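Local coordinates for HI0065 (Haemophilus influenzae, PDB 1HTW), which binds ATP and magnesium and is required for forming the threonylcarbamoyl group on adenosine 37 of tRNAs that read codons beginning with adenine, at residues A[79-87]-A[103-114]. Numbering follows the deposited sequence.
Sequences KMIYHFDLY and YFNTDSICLIEW. With NA (sodium ion), chain F; MG (magnesium ion), chain D.
Glu113, at the end of strand 109-113, meets His83 of strand 79-85 on the face of the sheet that bears the nucleotide site. Glu113 CB rests on Phe84 O (3.6 Å), CG stays near that oxygen, and CD has the magnesium ion and His83 NE2 as nearest partners. With CG anti to the carbonyl carbon (chi1 -66°) and an extended chain beyond, the carboxylate is carried to the magnesium ion, which OE1 binds at 2.2 Å. OE2 accepts a hydrogen bond from His83 NE2 (2.8 Å) on its anti side, 32° out of the carboxylate plane but within the imidazole plane; this helps fix the carboxylate's rotation. Asp85 OD2 joins through a water that also binds the metal, while OD1 accepts from Tyr87 N in an Asx turn. There Tyr87 lays its CB over the five-membered ring of Trp114, and Tyr87 CD1 comes to 3.4 Å from Trp114 CE2.

Backbone hydrogen bonds, beginning with Ile109 N to Met80 O and ending with Leu86 N to Glu113 O, join the strands in parallel. On the face opposite Glu113, Tyr82 and Tyr103 form an offset stack, centroids 3.9 Å apart and planes at 10°, with Ser108 CB at the edge of the Tyr82 ring. Phe84 CZ meets Phe104 CE1 at 3.8 Å, and Phe84 CD1 lies against Ile112 CG1. Lys79 NZ bonds to Asp107 O from above the carbonyl plane (3.0 Å).

Beside Thr47 of the Walker A P-loop, which also binds this magnesium, strand 109-113 presents an acidic metal ligand at its C-terminal end, as in P-loop NTPases.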
ATOM      1  N   LYS A  79      11.185  -8.873   6.392  1.00 22.47           N
ATOM      2  CA  LYS A  79      10.421  -7.611   6.521  1.00 18.77           C
ATOM      3  C   LYS A  79       8.945  -7.909   6.668  1.00 20.52           C
ATOM      4  O   LYS A  79       8.443  -8.735   5.876  1.00 22.11           O
ATOM      5  CB  LYS A  79      10.652  -6.804   5.214  1.00 20.11           C
ATOM      6  CG  LYS A  79       9.962  -5.419   5.297  1.00 21.09           C
ATOM      7  CD  LYS A  79      10.787  -4.530   6.278  1.00 29.52           C
ATOM      8  CE  LYS A  79      10.188  -3.128   6.296  1.00 30.06           C
ATOM      9  NZ  LYS A  79      11.068  -2.159   7.072  1.00 24.69           N
ATOM     10  N   MET A  80       8.272  -7.365   7.635  1.00 17.19           N
ATOM     11  CA  MET A  80       6.846  -7.671   7.855  1.00 19.14           C
ATOM     12  C   MET A  80       5.998  -6.652   7.065  1.00 25.17           C
ATOM     13  O   MET A  80       6.121  -5.451   7.248  1.00 19.66           O
ATOM     14  CB  MET A  80       6.509  -7.594   9.333  1.00 26.29           C
ATOM     15  CG  MET A  80       7.368  -8.510  10.229  1.00 26.28           C
ATOM     16  SD  MET A  80       7.418 -10.344   9.584  1.00 33.63           S
ATOM     17  CE  MET A  80       5.587 -10.716   9.713  1.00 27.47           C
ATOM     18  N   ILE A  81       5.100  -7.157   6.221  1.00 17.06           N
ATOM     19  CA  ILE A  81       4.285  -6.288   5.366  1.00 16.97           C
ATOM     20  C   ILE A  81       2.829  -6.714   5.549  1.00 15.84           C
ATOM     21  O   ILE A  81       2.588  -7.917   5.486  1.00 19.70           O
ATOM     22  CB  ILE A  81       4.726  -6.349   3.915  1.00 20.86           C
ATOM     23  CG1 ILE A  81       6.209  -5.850   3.849  1.00 18.83           C
ATOM     24  CG2 ILE A  81       3.863  -5.384   3.060  1.00 21.22           C
ATOM     25  CD1 ILE A  81       6.941  -6.213   2.629  1.00 28.57           C
ATOM     26  N   TYR A  82       1.987  -5.756   5.794  1.00 13.85           N
ATOM     27  CA  TYR A  82       0.582  -6.049   6.090  1.00 17.34           C
ATOM     28  C   TYR A  82      -0.334  -5.458   4.997  1.00 20.92           C
ATOM     29  O   TYR A  82      -0.153  -4.324   4.641  1.00 18.25           O
ATOM     30  CB  TYR A  82       0.169  -5.472   7.437  1.00 14.33           C
ATOM     31  CG  TYR A  82       0.961  -6.166   8.536  1.00 18.11           C
ATOM     32  CD1 TYR A  82       0.607  -7.382   9.036  1.00 22.78           C
ATOM     33  CD2 TYR A  82       2.149  -5.549   8.965  1.00 27.67           C
ATOM     34  CE1 TYR A  82       1.381  -8.004  10.020  1.00 26.60           C
ATOM     35  CE2 TYR A  82       2.957  -6.215   9.895  1.00 23.56           C
ATOM     36  CZ  TYR A  82       2.560  -7.411  10.405  1.00 30.14           C
ATOM     37  OH  TYR A  82       3.335  -7.996  11.416  1.00 29.49           O
ATOM     38  N   HIS A  83      -1.111  -6.362   4.407  1.00 16.98           N
ATOM     39  CA  HIS A  83      -2.047  -5.900   3.332  1.00 17.11           C
ATOM     40  C   HIS A  83      -3.418  -5.893   3.982  1.00 17.47           C
ATOM     41  O   HIS A  83      -3.915  -6.876   4.555  1.00 18.42           O
ATOM     42  CB  HIS A  83      -1.989  -6.931   2.185  1.00 15.65           C
ATOM     43  CG  HIS A  83      -2.952  -6.586   1.062  1.00 16.35           C
ATOM     44  ND1 HIS A  83      -3.405  -7.551   0.206  1.00 20.49           N
ATOM     45  CD2 HIS A  83      -3.469  -5.402   0.686  1.00 23.08           C
ATOM     46  CE1 HIS A  83      -4.227  -6.982  -0.686  1.00 19.54           C
ATOM     47  NE2 HIS A  83      -4.258  -5.670  -0.453  1.00 19.19           N
ATOM     48  N   PHE A  84      -4.052  -4.712   3.935  1.00 17.05           N
ATOM     49  CA  PHE A  84      -5.404  -4.570   4.511  1.00 17.67           C
ATOM     50  C   PHE A  84      -6.428  -4.281   3.420  1.00 25.30           C
ATOM     51  O   PHE A  84      -6.107  -3.551   2.492  1.00 22.04           O
ATOM     52  CB  PHE A  84      -5.422  -3.359   5.457  1.00 17.65           C
ATOM     53  CG  PHE A  84      -4.652  -3.561   6.741  1.00 18.73           C
ATOM     54  CD1 PHE A  84      -3.279  -3.306   6.737  1.00 25.54           C
ATOM     55  CD2 PHE A  84      -5.317  -3.790   7.934  1.00 22.22           C
ATOM     56  CE1 PHE A  84      -2.554  -3.427   7.918  1.00 27.53           C
ATOM     57  CE2 PHE A  84      -4.577  -3.941   9.105  1.00 22.24           C
ATOM     58  CZ  PHE A  84      -3.223  -3.765   9.075  1.00 24.71           C
ATOM     59  N   ASP A  85      -7.578  -4.964   3.501  1.00 20.14           N
ATOM     60  CA  ASP A  85      -8.741  -4.550   2.685  1.00 19.43           C
ATOM     61  C   ASP A  85      -9.874  -4.359   3.705  1.00 24.95           C
ATOM     62  O   ASP A  85     -10.323  -5.366   4.277  1.00 25.23           O
ATOM     63  CB  ASP A  85      -9.189  -5.578   1.656  1.00 24.38           C
ATOM     64  CG  ASP A  85     -10.376  -4.925   0.851  1.00 24.75           C
ATOM     65  OD1 ASP A  85     -10.986  -4.015   1.423  1.00 30.51           O
ATOM     66  OD2 ASP A  85     -10.554  -5.292  -0.300  1.00 43.06           O
ATOM     67  N   LEU A  86     -10.214  -3.135   3.990  1.00 21.49           N
ATOM     68  CA  LEU A  86     -11.074  -2.724   5.051  1.00 21.30           C
ATOM     69  C   LEU A  86     -12.548  -2.589   4.627  1.00 22.03           C
ATOM     70  O   LEU A  86     -13.329  -2.061   5.407  1.00 25.96           O
ATOM     71  CB  LEU A  86     -10.661  -1.470   5.785  1.00 23.82           C
ATOM     72  CG  LEU A  86      -9.263  -1.424   6.425  1.00 23.71           C
ATOM     73  CD1 LEU A  86      -9.020  -0.140   7.177  1.00 29.50           C
ATOM     74  CD2 LEU A  86      -9.057  -2.646   7.319  1.00 29.96           C
ATOM     75  N   TYR A  87     -12.811  -3.049   3.415  1.00 23.38           N
ATOM     76  CA  TYR A  87     -14.171  -2.885   2.884  1.00 32.29           C
ATOM     77  C   TYR A  87     -15.239  -3.376   3.846  1.00 38.00           C
ATOM     78  O   TYR A  87     -16.258  -2.692   4.040  1.00 37.90           O
ATOM     79  CB  TYR A  87     -14.305  -3.595   1.535  1.00 31.00           C
ATOM     80  CG  TYR A  87     -15.688  -3.305   0.943  1.00 45.44           C
ATOM     81  CD1 TYR A  87     -16.177  -2.007   0.963  1.00 41.72           C
ATOM     82  CD2 TYR A  87     -16.475  -4.316   0.433  1.00 53.70           C
ATOM     83  CE1 TYR A  87     -17.435  -1.720   0.451  1.00 49.05           C
ATOM     84  CE2 TYR A  87     -17.739  -4.041  -0.075  1.00 51.03           C
ATOM     85  CZ  TYR A  87     -18.200  -2.746  -0.076  1.00 50.99           C
ATOM     86  OH  TYR A  87     -19.445  -2.462  -0.581  1.00 52.72           O
ATOM     87  N   TYR A 103       1.186  -4.231  14.534  1.00 43.47           N
ATOM     88  CA  TYR A 103       1.499  -3.931  13.143  1.00 39.33           C
ATOM     89  C   TYR A 103       1.830  -2.465  12.893  1.00 34.43           C
ATOM     90  O   TYR A 103       2.649  -2.173  12.012  1.00 39.82           O
ATOM     91  CB  TYR A 103       0.365  -4.338  12.220  1.00 35.09           C
ATOM     92  CG  TYR A 103      -0.124  -5.761  12.394  1.00 35.68           C
ATOM     93  CD1 TYR A 103       0.513  -6.670  13.221  1.00 39.60           C
ATOM     94  CD2 TYR A 103      -1.271  -6.166  11.728  1.00 29.59           C
ATOM     95  CE1 TYR A 103       0.013  -7.964  13.378  1.00 45.34           C
ATOM     96  CE2 TYR A 103      -1.794  -7.427  11.896  1.00 32.99           C
ATOM     97  CZ  TYR A 103      -1.134  -8.330  12.709  1.00 48.09           C
ATOM     98  OH  TYR A 103      -1.621  -9.614  12.802  1.00 48.14           O
ATOM     99  N   PHE A 104       1.183  -1.550  13.591  1.00 26.89           N
ATOM    100  CA  PHE A 104       1.426  -0.133  13.387  1.00 35.05           C
ATOM    101  C   PHE A 104       2.564   0.366  14.276  1.00 37.38           C
ATOM    102  O   PHE A 104       3.040   1.478  14.048  1.00 30.85           O
ATOM    103  CB  PHE A 104       0.191   0.724  13.573  1.00 35.09           C
ATOM    104  CG  PHE A 104      -1.038   0.327  12.806  1.00 37.55           C
ATOM    105  CD1 PHE A 104      -0.959  -0.154  11.512  1.00 30.43           C
ATOM    106  CD2 PHE A 104      -2.293   0.454  13.383  1.00 49.08           C
ATOM    107  CE1 PHE A 104      -2.097  -0.535  10.823  1.00 30.06           C
ATOM    108  CE2 PHE A 104      -3.434   0.113  12.687  1.00 44.94           C
ATOM    109  CZ  PHE A 104      -3.335  -0.395  11.410  1.00 34.51           C
ATOM    110  N   ASN A 105       3.040  -0.475  15.198  1.00 32.36           N
ATOM    111  CA  ASN A 105       4.107  -0.091  16.101  1.00 34.25           C
ATOM    112  C   ASN A 105       5.452  -0.725  15.866  1.00 36.00           C
ATOM    113  O   ASN A 105       6.301  -0.708  16.783  1.00 40.86           O
ATOM    114  CB  ASN A 105       3.710  -0.459  17.567  1.00 36.67           C
ATOM    115  CG  ASN A 105       2.866   0.652  18.141  1.00 49.18           C
ATOM    116  OD1 ASN A 105       1.672   0.704  17.879  1.00 49.26           O
ATOM    117  ND2 ASN A 105       3.506   1.535  18.898  1.00 66.59           N
ATOM    118  N   THR A 106       5.703  -1.285  14.708  1.00 29.74           N
ATOM    119  CA  THR A 106       6.978  -1.928  14.379  1.00 26.66           C
ATOM    120  C   THR A 106       7.430  -1.441  13.020  1.00 24.14           C
ATOM    121  O   THR A 106       6.699  -0.574  12.461  1.00 26.75           O
ATOM    122  CB  THR A 106       6.827  -3.443  14.489  1.00 28.70           C
ATOM    123  OG1 THR A 106       8.074  -4.122  14.455  1.00 28.90           O
ATOM    124  CG2 THR A 106       5.954  -3.916  13.309  1.00 24.41           C
ATOM    125  N   ASP A 107       8.564  -1.806  12.514  1.00 19.67           N
ATOM    126  CA  ASP A 107       9.182  -1.365  11.291  1.00 19.47           C
ATOM    127  C   ASP A 107       8.602  -2.212  10.092  1.00 15.18           C
ATOM    128  O   ASP A 107       9.337  -2.921   9.430  1.00 21.39           O
ATOM    129  CB  ASP A 107      10.689  -1.537  11.333  1.00 28.85           C
ATOM    130  CG  ASP A 107      11.163  -2.909  11.755  1.00 31.65           C
ATOM    131  OD1 ASP A 107      10.451  -3.541  12.578  1.00 35.65           O
ATOM    132  OD2 ASP A 107      12.247  -3.325  11.318  1.00 46.70           O
ATOM    133  N   SER A 108       7.304  -2.023  10.034  1.00 21.29           N
ATOM    134  CA  SER A 108       6.561  -2.751   8.958  1.00 20.51           C
ATOM    135  C   SER A 108       6.208  -1.789   7.830  1.00 24.10           C
ATOM    136  O   SER A 108       6.506  -0.612   7.820  1.00 18.80           O
ATOM    137  CB  SER A 108       5.276  -3.254   9.607  1.00 14.71           C
ATOM    138  OG  SER A 108       4.380  -2.226   9.951  1.00 20.40           O
ATOM    139  N   ILE A 109       5.549  -2.406   6.821  1.00 15.91           N
ATOM    140  CA  ILE A 109       4.972  -1.559   5.720  1.00 16.02           C
ATOM    141  C   ILE A 109       3.477  -1.999   5.713  1.00 20.17           C
ATOM    142  O   ILE A 109       3.259  -3.205   5.742  1.00 16.85           O
ATOM    143  CB  ILE A 109       5.603  -1.939   4.385  1.00 16.90           C
ATOM    144  CG1 ILE A 109       7.039  -1.330   4.325  1.00 19.43           C
ATOM    145  CG2 ILE A 109       4.789  -1.262   3.257  1.00 16.39           C
ATOM    146  CD1 ILE A 109       7.944  -1.866   3.317  1.00 22.29           C
ATOM    147  N   CYS A 110       2.562  -1.043   5.664  1.00 15.84           N
ATOM    148  CA  CYS A 110       1.148  -1.433   5.688  1.00 18.68           C
ATOM    149  C   CYS A 110       0.543  -0.862   4.354  1.00 17.09           C
ATOM    150  O   CYS A 110       0.698   0.336   4.111  1.00 19.44           O
ATOM    151  CB  CYS A 110       0.412  -0.830   6.846  1.00 19.50           C
ATOM    152  SG  CYS A 110       0.941  -1.547   8.484  1.00 22.93           S
ATOM    153  N   LEU A 111      -0.160  -1.746   3.678  1.00 17.62           N
ATOM    154  CA  LEU A 111      -0.756  -1.290   2.361  1.00 14.56           C
ATOM    155  C   LEU A 111      -2.266  -1.484   2.521  1.00 17.39           C
ATOM    156  O   LEU A 111      -2.677  -2.622   2.807  1.00 19.18           O
ATOM    157  CB  LEU A 111      -0.217  -2.243   1.293  1.00 14.73           C
ATOM    158  CG  LEU A 111       1.326  -2.420   1.242  1.00 18.52           C
ATOM    159  CD1 LEU A 111       1.716  -3.507   0.229  1.00 21.51           C
ATOM    160  CD2 LEU A 111       1.993  -1.085   0.767  1.00 18.85           C
ATOM    161  N   ILE A 112      -2.995  -0.393   2.447  1.00 18.05           N
ATOM    162  CA  ILE A 112      -4.359  -0.364   2.910  1.00 17.22           C
ATOM    163  C   ILE A 112      -5.356   0.002   1.806  1.00 22.47           C
ATOM    164  O   ILE A 112      -5.283   1.095   1.267  1.00 19.20           O
ATOM    165  CB  ILE A 112      -4.477   0.627   4.061  1.00 15.61           C
ATOM    166  CG1 ILE A 112      -3.488   0.126   5.197  1.00 20.78           C
ATOM    167  CG2 ILE A 112      -5.879   0.732   4.625  1.00 21.33           C
ATOM    168  CD1 ILE A 112      -3.584   0.974   6.433  1.00 38.81           C
ATOM    169  N   GLU A 113      -6.276  -0.913   1.560  1.00 19.76           N
ATOM    170  CA  GLU A 113      -7.407  -0.646   0.643  1.00 18.70           C
ATOM    171  C   GLU A 113      -8.607  -0.305   1.476  1.00 19.92           C
ATOM    172  O   GLU A 113      -8.775  -0.757   2.618  1.00 20.55           O
ATOM    173  CB  GLU A 113      -7.691  -1.868  -0.245  1.00 14.44           C
ATOM    174  CG  GLU A 113      -6.568  -2.190  -1.211  1.00 19.11           C
ATOM    175  CD  GLU A 113      -6.773  -3.353  -2.114  1.00 26.70           C
ATOM    176  OE1 GLU A 113      -7.852  -3.407  -2.788  1.00 19.71           O
ATOM    177  OE2 GLU A 113      -5.857  -4.177  -2.271  1.00 23.93           O
ATOM    178  N   TRP A 114      -9.410   0.695   1.034  1.00 18.88           N
ATOM    179  CA  TRP A 114     -10.539   1.168   1.799  1.00 21.45           C
ATOM    180  C   TRP A 114     -10.174   1.750   3.143  1.00 23.30           C
ATOM    181  O   TRP A 114     -10.830   1.578   4.179  1.00 21.13           O
ATOM    182  CB  TRP A 114     -11.561   0.021   1.993  1.00 31.92           C
ATOM    183  CG  TRP A 114     -12.392  -0.202   0.773  1.00 31.46           C
ATOM    184  CD1 TRP A 114     -12.205  -1.139  -0.208  1.00 32.56           C
ATOM    185  CD2 TRP A 114     -13.571   0.529   0.401  1.00 38.48           C
ATOM    186  NE1 TRP A 114     -13.178  -1.022  -1.160  1.00 41.37           N
ATOM    187  CE2 TRP A 114     -14.029  -0.013  -0.805  1.00 35.15           C
ATOM    188  CE3 TRP A 114     -14.257   1.601   0.978  1.00 38.92           C
ATOM    189  CZ2 TRP A 114     -15.164   0.473  -1.463  1.00 50.60           C
ATOM    190  CZ3 TRP A 114     -15.396   2.075   0.327  1.00 46.88           C
ATOM    191  CH2 TRP A 114     -15.828   1.510  -0.880  1.00 52.07           C
TER
HETATM  192 NA    NA F 563      -7.192   3.135   1.003  1.00 28.13          NA
HETATM  193 MG    MG D 561      -8.517  -4.965  -4.149  1.00 22.59          MG
HETATM  194  O   HOH W   1       9.328   0.084   7.796  1.00 21.26           O
HETATM  195  O   HOH W   2       9.616  -5.658   9.669  1.00 23.54           O
HETATM  196  O   HOH W   3     -12.184  -4.004  -2.164  1.00 45.05           O
HETATM  197  O   HOH W   4      -9.191  -6.136  -2.320  1.00 27.95           O
HETATM  198  O   HOH W   5     -10.452  -4.084  -4.228  1.00 23.47           O
HETATM  199  O   HOH W   6      -9.257  -6.701  -5.264  1.00 24.39           O